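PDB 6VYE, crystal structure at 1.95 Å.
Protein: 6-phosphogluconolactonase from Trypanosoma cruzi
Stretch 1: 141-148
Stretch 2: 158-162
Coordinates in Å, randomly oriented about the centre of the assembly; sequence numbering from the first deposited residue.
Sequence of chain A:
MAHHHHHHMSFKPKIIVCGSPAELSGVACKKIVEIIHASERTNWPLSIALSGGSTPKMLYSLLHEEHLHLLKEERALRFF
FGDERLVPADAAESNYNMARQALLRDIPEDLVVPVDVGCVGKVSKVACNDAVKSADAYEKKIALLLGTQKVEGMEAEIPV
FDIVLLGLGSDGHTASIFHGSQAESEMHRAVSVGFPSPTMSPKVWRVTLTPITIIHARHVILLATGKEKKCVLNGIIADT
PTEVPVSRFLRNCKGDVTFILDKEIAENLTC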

# COMPACT_ATOMS: atom_id res chain seq x y z
N LYS A 141 8.31 -12.99 -8.10
CA LYS A 141 9.08 -12.87 -6.85
C LYS A 141 8.10 -13.07 -5.67
O LYS A 141 8.37 -13.91 -4.82
CB LYS A 141 9.81 -11.53 -6.85
CG LYS A 141 10.99 -11.43 -5.90
CD LYS A 141 11.67 -10.08 -5.89
CE LYS A 141 12.77 -9.92 -6.90
NZ LYS A 141 13.13 -8.49 -7.04
N ILE A 142 6.97 -12.36 -5.67
CA ILE A 142 5.96 -12.43 -4.58
C ILE A 142 5.44 -13.88 -4.49
O ILE A 142 5.26 -14.37 -3.37
CB ILE A 142 4.80 -11.43 -4.78
CG1 ILE A 142 5.26 -9.97 -4.79
CG2 ILE A 142 3.73 -11.68 -3.72
CD1 ILE A 142 4.16 -8.98 -5.19
N ALA A 143 5.15 -14.51 -5.63
CA ALA A 143 4.58 -15.89 -5.71
C ALA A 143 5.58 -16.87 -5.08
O ALA A 143 5.15 -17.72 -4.26
CB ALA A 143 4.23 -16.25 -7.14
N LEU A 144 6.86 -16.70 -5.36
CA LEU A 144 7.92 -17.58 -4.83
C LEU A 144 8.00 -17.42 -3.30
O LEU A 144 8.13 -18.44 -2.60
CB LEU A 144 9.26 -17.23 -5.46
CG LEU A 144 10.42 -18.07 -4.92
CD1 LEU A 144 10.29 -19.52 -5.39
CD2 LEU A 144 11.76 -17.50 -5.36
N LEU A 145 7.97 -16.19 -2.79
CA LEU A 145 8.26 -15.93 -1.36
C LEU A 145 7.03 -16.25 -0.53
O LEU A 145 7.22 -16.64 0.66
CB LEU A 145 8.68 -14.47 -1.16
CG LEU A 145 10.08 -14.12 -1.69
CD1 LEU A 145 10.31 -12.63 -1.74
CD2 LEU A 145 11.16 -14.82 -0.85
N LEU A 146 5.83 -15.96 -1.04
CA LEU A 146 4.58 -16.06 -0.24
C LEU A 146 3.76 -17.28 -0.67
O LEU A 146 2.89 -17.67 0.12
CB LEU A 146 3.73 -14.80 -0.43
CG LEU A 146 4.39 -13.47 -0.05
CD1 LEU A 146 3.33 -12.43 0.09
CD2 LEU A 146 5.20 -13.58 1.23
N GLY A 147 3.97 -17.78 -1.89
CA GLY A 147 3.01 -18.69 -2.52
C GLY A 147 1.73 -17.96 -2.86
O GLY A 147 1.61 -16.73 -2.58
N THR A 148 0.79 -18.68 -3.46
CA THR A 148 -0.45 -18.11 -4.03
C THR A 148 -1.60 -19.05 -3.67
O THR A 148 -1.30 -20.18 -3.22
CB THR A 148 -0.31 -17.88 -5.54
OG1 THR A 148 -0.08 -19.15 -6.15
CG2 THR A 148 0.83 -16.97 -5.94
N ILE A 158 -3.61 -15.86 -6.32
CA ILE A 158 -3.25 -14.54 -5.78
C ILE A 158 -2.44 -14.82 -4.52
O ILE A 158 -2.75 -15.72 -3.74
CB ILE A 158 -4.53 -13.70 -5.57
CG1 ILE A 158 -5.27 -13.49 -6.90
CG2 ILE A 158 -4.25 -12.36 -4.92
CD1 ILE A 158 -4.48 -12.69 -7.91
N PRO A 159 -1.32 -14.09 -4.31
CA PRO A 159 -0.66 -14.08 -3.02
C PRO A 159 -1.57 -13.36 -2.03
O PRO A 159 -2.31 -12.48 -2.40
CB PRO A 159 0.66 -13.36 -3.29
CG PRO A 159 0.32 -12.43 -4.43
CD PRO A 159 -0.71 -13.17 -5.28
N VAL A 160 -1.54 -13.81 -0.78
CA VAL A 160 -2.36 -13.26 0.32
C VAL A 160 -1.38 -12.55 1.24
O VAL A 160 -0.59 -13.22 1.89
CB VAL A 160 -3.19 -14.35 1.01
CG1 VAL A 160 -3.90 -13.84 2.25
CG2 VAL A 160 -4.21 -14.93 0.04
N PHE A 161 -1.34 -11.23 1.16
CA PHE A 161 -0.51 -10.36 2.05
C PHE A 161 -1.13 -10.35 3.45
O PHE A 161 -2.37 -10.39 3.59
CB PHE A 161 -0.36 -8.97 1.45
CG PHE A 161 0.73 -8.86 0.42
CD1 PHE A 161 2.02 -8.60 0.80
CD2 PHE A 161 0.46 -9.01 -0.93
CE1 PHE A 161 3.01 -8.43 -0.15
CE2 PHE A 161 1.45 -8.87 -1.88
CZ PHE A 161 2.74 -8.64 -1.49
N ASP A 162 -0.29 -10.41 4.47
CA ASP A 162 -0.72 -10.22 5.87
C ASP A 162 -1.13 -8.74 6.06
O ASP A 162 -2.20 -8.51 6.62
CB ASP A 162 0.41 -10.61 6.82
CG ASP A 162 0.68 -12.09 6.82
OD1 ASP A 162 -0.30 -12.87 7.09
OD2 ASP A 162 1.82 -12.47 6.47
O HOH W 1 -0.24 -16.25 -0.38

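Residues 141-146 form the last turns of a helix that begins earlier in the chain; 158-161 have extended backbone angles, starting beside T148 and leading back alongside the last helical turn. Within the helix, L145 N donates to K141 O (3.1 Å) and L146 N to I142 O (2.9 Å); a weak bond from G147 N to A143 O (2.6 Å) follows. G147 then leaves helical geometry with phi 68° and psi 179°, a positive phi that by itself favours glycine, and the chain continues into T148 in an extended conformation. There the two backbones come closest in register, with T148 CA 4.2 Å from P159 CA.

No direct hydrogen bond joins the stretches. P159, whose nitrogen is closed into its ring, has no N-H to donate. The backbones approach through two CA-H...O contacts: P159 CA lies 3.5 Å from G147 O, and T148 CA lies 3.3 Å from I158 O. The angles at hydrogen, 136° and 128°, are well short of linear, so these contacts are best read as close polar packing. Water 1 supplies a bridge. It donates to G147 O (2.9 Å) and accepts from V160 N (2.8 Å), linking a carbonyl just past the helix to an amide of the second stretch.

The side chains that meet at the helix are apolar. I142 and L146, four residues apart and so about one helical turn from each other, both direct their CA-to-CB bonds toward the second stretch, and both reach P159 and F161. I142 CG2 makes the tighter contact with the proline, 3.5 Å from P159 CB, and also lies 3.9 Å from F161 CZ, approaching the ring obliquely. L146, with chi1 m and chi2 t, places CD1 over one face of the F161 ring, 4.1 Å from the centroid and 13° off the ring normal. This is CH-pi geometry, in which a weakly polarised methyl meets the pi cloud; the nearest ring atom to L146 CD1 is F161 CE1, at 4.0 Å. F161 starts sideways, but the end of its side chain comes nearer to the helix, which brings the ring within reach of both residues.

At the loop end, T148 CG2 packs 3.9 Å from P159 N and 4.2 Å from P159 CD, presenting a methyl to the proline ring. I158 points its CA-to-CB bond away and contributes through its carbonyl. Altogether the contact buries 300 Å², counting both sides; the apolar pairs contribute dispersion and remove hydrocarbon from water.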